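Local structure of putative peptidase (Chlamydophila abortus, 3CE2) at residues Y281-L284 and I285-V288; G587-E590 and P591-A595; I578-S582 and G583-G587. The protein is probably a zinc metallopeptidase of the M3B (oligopeptidase F) family, thought to cleave a variety of small bioactive peptides. All coordinates share one frame; numbering follows the deposited sequence.

The three contacts illustrate how a largely helical peptidase is built from local units: a helix interior, a helix end and a helix start. Contact 1 comes first in the chain, wholly within helix 278-289, so it closes no loop. Far later, contact 3 closes the C-terminal end of helix 575-581, and contact 2 takes over at the shared Gly587 to open helix 590-607. The contacts are in series and neither nest nor cross. Contact 2 touches both others: Ile592 CD1 packs 3.4 Å from Ile287 CG2 of contact 1, while Pro591 CD lies 3.4 Å from Asp585 O of contact 3. Contacts 1 and 3 do not touch, their nearest atoms being about 6 Å apart.

Contact 1 of 3, residues Y281-L284 and I285-V288; sequences YTNL and IDIV
Tyr281 and Ile285 meet one turn apart within alpha-helix 278-289, where residues four apart share backbone bonds and, in three of the four pairs, side-chain contact. The backbone supplies four successive i to i+4 hydrogen bonds; the one from Ile287 N to Asn283 O is the shortest, at 2.8 Å.

Apolar contacts lie on the buried side. Tyr281 CG is anti to the backbone N (chi1 -174°), which carries the ring up beside Ile285, whose CD1 comes in obliquely at 3.4 Å from Tyr281 CE2. Tyr281 OH is held by Ala476 O of helix 451-487, and its ring also meets Phe533 and Tyr536. Leu284 and Val288 lie side by side, pointing the same way, with Leu284 CD1 4.1 Å from Val288 CG2. Leu284, Ile287 and Val288 meet Ile592 of helix 590-607, while Tyr281, Ile285 and Val288 also touch helix 451-487.

Polar side chains occupy the more exposed side. The carboxylate of Asp286 lies alongside Thr282, pointing the same way, and its plane stands 59° from the amide of Asn283. No bond joins these two groups: Asn283 OD1 and Asp286 OD2 are 4.0 Å apart.

Contact 2 of 3, residues G587-E590 and P591-A595; sequences GTVE and PIQKA
Thr588 sets its hydroxyl beside the ring of Pro591, OG1 lying 3.9 Å from Pro591 CD, with the two side chains crossing at about a right angle. With chi1 at 76° OG1 sits over the backbone, flanked by N and C, and from there it turns forward to accept a weak but fairly straight bond from Glu590 N, 3.3 Å away. The same OG1 is also hydrogen-bonded to Asp585 O, so the hydroxyl ties the preceding loop to the opening of the helix.

Val589 comes next and supplies the first backbone acceptor: its O receives Gln593 N at 3.1 Å, and Ile592 CG2 lies close to the same oxygen. Beside this bond the side chains of Val589 and Gln593 cross at a slant, Val589 CG1 lying 3.3 Å from Gln593 CD. Gln593 CG is anti to its carbonyl carbon (chi1 -69°), and this leads the side chain back over the first turn. Val589 also packs on Ile287 of helix 278-289, and Ile592 on Ile543 of helix 536-553. This is a helix N-terminus, with Thr588 making the capping bond and a proline in the first turn of helix 590-607. Proline suits that place: its nitrogen has no hydrogen to give, and the first-turn nitrogens have no carbonyl of a previous turn to meet.

Glu590 then continues the pattern, its O accepting from Lys594 N at 2.9 Å. Lys594 sends its chain away from this segment, bent at chi2, to a salt bridge with Glu556.

Contact 3 of 3, residues I578-S582 and G583-G587; sequences ILKKS and GLDMG
Gly583 takes a positive phi of 90°, with backbone angles that would bring a beta carbon into collision with Ser582 O and so suit glycine, and its N binds Lys580 O at 2.7 Å. Leu584 N reaches back over it to Leu579 O at 3.1 Å. Both donors stand well above the planes of the carbonyls they meet, 53° and 43° out of them respectively, because the chain is leaving the helical path.

The pair of bonds defines a Schellman motif, with Gly583 as the C-prime residue that ends helix 575-581. Next to it Ser582 OG donates a hydrogen bond to Ile578 O, 3.1 Å away. Leu579 and Leu584, which flank the reversal, touch through their CB atoms, and Leu584 goes on to pack against helix 536-553. Farther along, the side chains of Leu579 and Met586 cross at a slant, Leu579 CD1 lying 3.9 Å from Met586 CG.

On the outer side Lys580 and Asp585 lie alongside each other, pointing the same way. The lysine's methylenes do the touching, CD lying 3.7 Å from Asp585 OD2, while NZ at 4.4 Å from that oxygen is too far for a salt bridge. The other oxygen, Asp585 OD1, accepts from Gly587 N at 2.8 Å on its anti side, in a bent bond somewhat out of the carboxylate plane, forming an Asx turn.

Contact 1 of 3, residues Y281-L284 and I285-V288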
ATOM      1  N   TYR A 281      -8.635  14.640   5.007  1.00 44.15           N
ATOM      2  CA  TYR A 281      -7.291  14.834   4.500  1.00 47.10           C
ATOM      3  C   TYR A 281      -6.733  16.072   5.193  1.00 45.24           C
ATOM      4  O   TYR A 281      -5.689  16.053   5.856  1.00 42.03           O
ATOM      5  CB  TYR A 281      -7.351  14.996   2.982  1.00 42.76           C
ATOM      6  CG  TYR A 281      -6.025  15.062   2.270  1.00 43.63           C
ATOM      7  CD1 TYR A 281      -5.578  14.003   1.494  1.00 41.29           C
ATOM      8  CD2 TYR A 281      -5.233  16.215   2.338  1.00 44.45           C
ATOM      9  CE1 TYR A 281      -4.369  14.077   0.809  1.00 43.64           C
ATOM     10  CE2 TYR A 281      -4.022  16.306   1.667  1.00 40.65           C
ATOM     11  CZ  TYR A 281      -3.586  15.237   0.893  1.00 45.89           C
ATOM     12  OH  TYR A 281      -2.370  15.331   0.213  1.00 42.66           O
ATOM     13  N   THR A 282      -7.504  17.134   5.095  1.00 43.95           N
ATOM     14  CA  THR A 282      -7.142  18.396   5.666  1.00 40.85           C
ATOM     15  C   THR A 282      -6.859  18.388   7.177  1.00 45.34           C
ATOM     16  O   THR A 282      -5.898  18.993   7.618  1.00 48.86           O
ATOM     17  CB  THR A 282      -8.177  19.378   5.211  1.00 46.11           C
ATOM     18  OG1 THR A 282      -7.642  20.000   4.043  1.00 44.56           O
ATOM     19  CG2 THR A 282      -8.538  20.408   6.271  1.00 54.44           C
ATOM     20  N   ASN A 283      -7.640  17.664   7.971  1.00 46.63           N
ATOM     21  CA  ASN A 283      -7.409  17.675   9.408  1.00 51.43           C
ATOM     22  C   ASN A 283      -6.264  16.780   9.791  1.00 51.27           C
ATOM     23  O   ASN A 283      -5.596  16.992  10.808  1.00 53.34           O
ATOM     24  CB  ASN A 283      -8.671  17.288  10.184  1.00 57.26           C
ATOM     25  CG  ASN A 283      -9.771  18.316  10.036  1.00 60.44           C
ATOM     26  OD1 ASN A 283      -9.501  19.522   9.915  1.00 62.89           O
ATOM     27  ND2 ASN A 283     -11.017  17.850  10.007  1.00 58.62           N
ATOM     28  N   LEU A 284      -6.031  15.766   8.974  1.00 49.94           N
ATOM     29  CA  LEU A 284      -4.901  14.906   9.212  1.00 43.42           C
ATOM     30  C   LEU A 284      -3.658  15.782   9.184  1.00 41.76           C
ATOM     31  O   LEU A 284      -2.835  15.748  10.102  1.00 44.48           O
ATOM     32  CB  LEU A 284      -4.834  13.825   8.150  1.00 43.10           C
ATOM     33  CG  LEU A 284      -3.550  13.007   8.223  1.00 46.43           C
ATOM     34  CD1 LEU A 284      -3.601  12.031   9.402  1.00 35.91           C
ATOM     35  CD2 LEU A 284      -3.321  12.305   6.869  1.00 45.39           C
ATOM     36  N   ILE A 285      -3.538  16.605   8.150  1.00 39.54           N
ATOM     37  CA  ILE A 285      -2.380  17.493   8.045  1.00 46.00           C
ATOM     38  C   ILE A 285      -2.261  18.445   9.249  1.00 49.54           C
ATOM     39  O   ILE A 285      -1.168  18.617   9.817  1.00 48.45           O
ATOM     40  CB  ILE A 285      -2.423  18.323   6.748  1.00 47.19           C
ATOM     41  CG1 ILE A 285      -2.222  17.421   5.529  1.00 47.90           C
ATOM     42  CG2 ILE A 285      -1.352  19.399   6.785  1.00 48.38           C
ATOM     43  CD1 ILE A 285      -2.685  18.050   4.231  1.00 43.67           C
ATOM     44  N   ASP A 286      -3.384  19.056   9.641  1.00 45.62           N
ATOM     45  CA  ASP A 286      -3.366  20.026  10.724  1.00 41.47           C
ATOM     46  C   ASP A 286      -2.983  19.337  12.028  1.00 43.39           C
ATOM     47  O   ASP A 286      -2.057  19.776  12.729  1.00 49.96           O
ATOM     48  CB  ASP A 286      -4.692  20.787  10.826  1.00 44.75           C
ATOM     49  CG  ASP A 286      -5.078  21.501   9.490  1.00 61.88           C
ATOM     50  OD1 ASP A 286      -4.184  21.756   8.648  1.00 63.61           O
ATOM     51  OD2 ASP A 286      -6.281  21.808   9.261  1.00 66.98           O
ATOM     52  N   ILE A 287      -3.649  18.237  12.350  1.00 39.24           N
ATOM     53  CA  ILE A 287      -3.366  17.582  13.627  1.00 47.08           C
ATOM     54  C   ILE A 287      -1.923  17.098  13.685  1.00 44.09           C
ATOM     55  O   ILE A 287      -1.255  17.235  14.706  1.00 42.84           O
ATOM     56  CB  ILE A 287      -4.354  16.436  13.959  1.00 49.93           C
ATOM     57  CG1 ILE A 287      -5.466  16.939  14.878  1.00 58.29           C
ATOM     58  CG2 ILE A 287      -3.667  15.392  14.755  1.00 56.35           C
ATOM     59  CD1 ILE A 287      -6.502  17.860  14.198  1.00 64.98           C
ATOM     60  N   VAL A 288      -1.437  16.552  12.576  1.00 45.16           N
ATOM     61  CA  VAL A 288      -0.089  16.037  12.548  1.00 41.78           C
ATOM     62  C   VAL A 288       0.930  17.158  12.752  1.00 40.43           C
ATOM     63  O   VAL A 288       1.835  17.020  13.568  1.00 44.61           O
ATOM     64  CB  VAL A 288       0.194  15.240  11.268  1.00 42.33           C
ATOM     65  CG1 VAL A 288       1.671  14.984  11.144  1.00 36.26           C
ATOM     66  CG2 VAL A 288      -0.529  13.909  11.329  1.00 38.41           C
TER

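Contact 2 of 3, residues G587-E590 and P591-A595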
ATOM      1  N   GLY A 587     -13.626  10.619  10.872  1.00 54.57           N
ATOM      2  CA  GLY A 587     -14.237  11.942  10.795  1.00 54.54           C
ATOM      3  C   GLY A 587     -13.964  12.727  12.073  1.00 57.34           C
ATOM      4  O   GLY A 587     -14.227  13.927  12.152  1.00 61.47           O
ATOM      5  N   THR A 588     -13.434  12.052  13.086  1.00 50.79           N
ATOM      6  CA  THR A 588     -13.094  12.731  14.312  1.00 46.41           C
ATOM      7  C   THR A 588     -11.619  12.568  14.602  1.00 52.30           C
ATOM      8  O   THR A 588     -10.842  12.103  13.786  1.00 60.77           O
ATOM      9  CB  THR A 588     -13.918  12.229  15.523  1.00 49.40           C
ATOM     10  OG1 THR A 588     -13.434  10.955  15.980  1.00 47.75           O
ATOM     11  CG2 THR A 588     -15.368  12.105  15.157  1.00 55.43           C
ATOM     12  N   VAL A 589     -11.262  12.914  15.813  1.00 51.69           N
ATOM     13  CA  VAL A 589      -9.904  13.102  16.204  1.00 45.49           C
ATOM     14  C   VAL A 589      -9.481  11.887  17.024  1.00 45.53           C
ATOM     15  O   VAL A 589      -8.308  11.690  17.307  1.00 41.78           O
ATOM     16  CB  VAL A 589      -9.868  14.466  17.000  1.00 49.92           C
ATOM     17  CG1 VAL A 589      -9.231  14.367  18.382  1.00 47.95           C
ATOM     18  CG2 VAL A 589      -9.265  15.577  16.154  1.00 50.47           C
ATOM     19  N   GLU A 590     -10.443  11.053  17.398  1.00 48.50           N
ATOM     20  CA  GLU A 590     -10.148   9.945  18.308  1.00 54.56           C
ATOM     21  C   GLU A 590      -9.096   8.954  17.777  1.00 54.70           C
ATOM     22  O   GLU A 590      -8.118   8.646  18.465  1.00 56.07           O
ATOM     23  CB  GLU A 590     -11.431   9.217  18.713  1.00 60.77           C
ATOM     24  CG  GLU A 590     -12.417  10.085  19.523  1.00 74.72           C
ATOM     25  CD  GLU A 590     -13.879   9.952  19.055  1.00 80.25           C
ATOM     26  OE1 GLU A 590     -14.400   8.820  18.964  1.00 79.81           O
ATOM     27  OE2 GLU A 590     -14.519  10.990  18.775  1.00 85.51           O
ATOM     28  N   PRO A 591      -9.287   8.443  16.553  1.00 50.10           N
ATOM     29  CA  PRO A 591      -8.325   7.449  16.124  1.00 50.51           C
ATOM     30  C   PRO A 591      -6.899   8.011  16.131  1.00 50.75           C
ATOM     31  O   PRO A 591      -5.975   7.346  16.604  1.00 47.57           O
ATOM     32  CB  PRO A 591      -8.781   7.119  14.700  1.00 49.05           C
ATOM     33  CG  PRO A 591     -10.230   7.446  14.706  1.00 49.51           C
ATOM     34  CD  PRO A 591     -10.309   8.688  15.526  1.00 50.11           C
ATOM     35  N   ILE A 592      -6.708   9.228  15.638  1.00 47.36           N
ATOM     36  CA  ILE A 592      -5.348   9.752  15.632  1.00 48.31           C
ATOM     37  C   ILE A 592      -4.784  10.001  17.034  1.00 47.61           C
ATOM     38  O   ILE A 592      -3.578   9.902  17.251  1.00 50.02           O
ATOM     39  CB  ILE A 592      -5.176  10.973  14.744  1.00 45.98           C
ATOM     40  CG1 ILE A 592      -3.685  11.152  14.458  1.00 41.46           C
ATOM     41  CG2 ILE A 592      -5.801  12.179  15.397  1.00 47.00           C
ATOM     42  CD1 ILE A 592      -3.349  12.237  13.464  1.00 47.93           C
ATOM     43  N   GLN A 593      -5.651  10.278  17.997  1.00 49.23           N
ATOM     44  CA  GLN A 593      -5.185  10.468  19.361  1.00 48.85           C
ATOM     45  C   GLN A 593      -4.763   9.153  19.974  1.00 44.94           C
ATOM     46  O   GLN A 593      -3.783   9.093  20.733  1.00 42.12           O
ATOM     47  CB  GLN A 593      -6.249  11.152  20.205  1.00 51.37           C
ATOM     48  CG  GLN A 593      -6.443  12.587  19.790  1.00 55.93           C
ATOM     49  CD  GLN A 593      -7.244  13.375  20.803  1.00 59.53           C
ATOM     50  OE1 GLN A 593      -8.303  12.932  21.256  1.00 52.43           O
ATOM     51  NE2 GLN A 593      -6.735  14.559  21.167  1.00 61.65           N
ATOM     52  N   LYS A 594      -5.484   8.090  19.621  1.00 40.91           N
ATOM     53  CA  LYS A 594      -5.113   6.751  20.079  1.00 39.52           C
ATOM     54  C   LYS A 594      -3.764   6.336  19.473  1.00 44.16           C
ATOM     55  O   LYS A 594      -2.936   5.686  20.123  1.00 48.80           O
ATOM     56  CB  LYS A 594      -6.207   5.740  19.720  1.00 46.08           C
ATOM     57  CG  LYS A 594      -7.338   5.623  20.732  1.00 50.71           C
ATOM     58  CD  LYS A 594      -6.764   5.210  22.078  1.00 61.18           C
ATOM     59  CE  LYS A 594      -7.812   4.702  23.044  1.00 62.27           C
ATOM     60  NZ  LYS A 594      -7.160   4.436  24.364  1.00 62.71           N
ATOM     61  N   ALA A 595      -3.535   6.723  18.225  1.00 42.50           N
ATOM     62  CA  ALA A 595      -2.265   6.445  17.585  1.00 42.82           C
ATOM     63  C   ALA A 595      -1.158   7.162  18.333  1.00 41.95           C
ATOM     64  O   ALA A 595      -0.167   6.554  18.736  1.00 43.25           O
ATOM     65  CB  ALA A 595      -2.303   6.899  16.131  1.00 43.57           C
TER

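Contact 3 of 3, residues I578-S582 and G583-G587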
ATOM      1  N   ILE A 578     -16.711   1.424   6.768  1.00 36.59           N
ATOM      2  CA  ILE A 578     -16.263   0.152   7.323  1.00 37.65           C
ATOM      3  C   ILE A 578     -15.538   0.384   8.641  1.00 38.29           C
ATOM      4  O   ILE A 578     -15.706  -0.343   9.615  1.00 42.37           O
ATOM      5  CB  ILE A 578     -15.298  -0.562   6.392  1.00 35.97           C
ATOM      6  CG1 ILE A 578     -16.063  -1.219   5.246  1.00 38.57           C
ATOM      7  CG2 ILE A 578     -14.511  -1.617   7.167  1.00 34.92           C
ATOM      8  CD1 ILE A 578     -15.128  -1.852   4.170  1.00 39.88           C
ATOM      9  N   LEU A 579     -14.716   1.413   8.667  1.00 41.39           N
ATOM     10  CA  LEU A 579     -13.995   1.729   9.865  1.00 38.98           C
ATOM     11  C   LEU A 579     -14.934   2.233  10.946  1.00 40.39           C
ATOM     12  O   LEU A 579     -14.790   1.835  12.098  1.00 41.31           O
ATOM     13  CB  LEU A 579     -12.924   2.759   9.558  1.00 43.10           C
ATOM     14  CG  LEU A 579     -11.742   2.216   8.773  1.00 42.30           C
ATOM     15  CD1 LEU A 579     -10.767   3.353   8.471  1.00 41.75           C
ATOM     16  CD2 LEU A 579     -11.075   1.186   9.625  1.00 36.84           C
ATOM     17  N   LYS A 580     -15.889   3.101  10.593  1.00 38.84           N
ATOM     18  CA  LYS A 580     -16.845   3.578  11.595  1.00 41.29           C
ATOM     19  C   LYS A 580     -17.555   2.411  12.267  1.00 44.07           C
ATOM     20  O   LYS A 580     -17.567   2.311  13.492  1.00 38.43           O
ATOM     21  CB  LYS A 580     -17.868   4.549  11.023  1.00 44.40           C
ATOM     22  CG  LYS A 580     -17.657   5.981  11.435  1.00 54.99           C
ATOM     23  CD  LYS A 580     -18.967   6.687  11.744  1.00 60.50           C
ATOM     24  CE  LYS A 580     -19.550   7.318  10.494  1.00 69.95           C
ATOM     25  NZ  LYS A 580     -20.534   8.384  10.854  1.00 73.20           N
ATOM     26  N   LYS A 581     -18.127   1.525  11.459  1.00 47.67           N
ATOM     27  CA  LYS A 581     -18.784   0.345  11.980  1.00 56.12           C
ATOM     28  C   LYS A 581     -17.892  -0.339  12.999  1.00 55.64           C
ATOM     29  O   LYS A 581     -18.390  -0.949  13.926  1.00 59.47           O
ATOM     30  CB  LYS A 581     -19.105  -0.644  10.860  1.00 58.65           C
ATOM     31  CG  LYS A 581     -20.188  -0.190   9.937  1.00 67.63           C
ATOM     32  CD  LYS A 581     -20.660  -1.348   9.037  1.00 75.91           C
ATOM     33  CE  LYS A 581     -21.719  -0.879   7.999  1.00 73.44           C
ATOM     34  NZ  LYS A 581     -21.098  -0.361   6.742  1.00 62.48           N
ATOM     35  N   SER A 582     -16.576  -0.232  12.822  1.00 55.63           N
ATOM     36  CA  SER A 582     -15.605  -0.910  13.690  1.00 51.29           C
ATOM     37  C   SER A 582     -15.059  -0.055  14.832  1.00 48.77           C
ATOM     38  O   SER A 582     -14.081  -0.439  15.480  1.00 46.65           O
ATOM     39  CB  SER A 582     -14.431  -1.411  12.862  1.00 53.88           C
ATOM     40  OG  SER A 582     -14.858  -2.337  11.889  1.00 58.41           O
ATOM     41  N   GLY A 583     -15.677   1.104  15.069  1.00 52.71           N
ATOM     42  CA  GLY A 583     -15.308   1.984  16.195  1.00 49.14           C
ATOM     43  C   GLY A 583     -14.236   3.023  15.923  1.00 51.67           C
ATOM     44  O   GLY A 583     -13.819   3.724  16.836  1.00 57.27           O
ATOM     45  N   LEU A 584     -13.765   3.118  14.677  1.00 52.51           N
ATOM     46  CA  LEU A 584     -12.806   4.150  14.298  1.00 49.45           C
ATOM     47  C   LEU A 584     -13.501   5.217  13.490  1.00 50.74           C
ATOM     48  O   LEU A 584     -13.850   4.993  12.349  1.00 56.34           O
ATOM     49  CB  LEU A 584     -11.670   3.567  13.467  1.00 49.68           C
ATOM     50  CG  LEU A 584     -10.449   3.199  14.298  1.00 56.96           C
ATOM     51  CD1 LEU A 584     -10.872   2.286  15.449  1.00 60.91           C
ATOM     52  CD2 LEU A 584      -9.378   2.542  13.456  1.00 53.11           C
ATOM     53  N   ASP A 585     -13.711   6.385  14.063  1.00 49.22           N
ATOM     54  CA  ASP A 585     -14.335   7.429  13.294  1.00 53.70           C
ATOM     55  C   ASP A 585     -13.295   8.437  12.809  1.00 54.83           C
ATOM     56  O   ASP A 585     -12.936   9.380  13.530  1.00 53.37           O
ATOM     57  CB  ASP A 585     -15.422   8.107  14.115  1.00 57.41           C
ATOM     58  CG  ASP A 585     -16.277   9.050  13.288  1.00 62.58           C
ATOM     59  OD1 ASP A 585     -15.830   9.502  12.204  1.00 55.91           O
ATOM     60  OD2 ASP A 585     -17.403   9.344  13.746  1.00 67.68           O
ATOM     61  N   MET A 586     -12.809   8.227  11.587  1.00 53.32           N
ATOM     62  CA  MET A 586     -11.765   9.074  11.023  1.00 50.91           C
ATOM     63  C   MET A 586     -12.310  10.470  10.793  1.00 53.11           C
ATOM     64  O   MET A 586     -11.559  11.397  10.541  1.00 54.85           O
ATOM     65  CB  MET A 586     -11.241   8.506   9.704  1.00 53.59           C
ATOM     66  CG  MET A 586     -10.854   7.038   9.743  1.00 52.63           C
ATOM     67  SD  MET A 586      -9.443   6.696  10.821  1.00 59.86           S
ATOM     68  CE  MET A 586      -8.103   7.514   9.938  1.00 45.66           C
ATOM     69  N   GLY A 587     -13.626  10.619  10.872  1.00 54.57           N
ATOM     70  CA  GLY A 587     -14.237  11.942  10.795  1.00 54.54           C
ATOM     71  C   GLY A 587     -13.964  12.727  12.073  1.00 57.34           C
ATOM     72  O   GLY A 587     -14.227  13.927  12.152  1.00 61.47           O
TER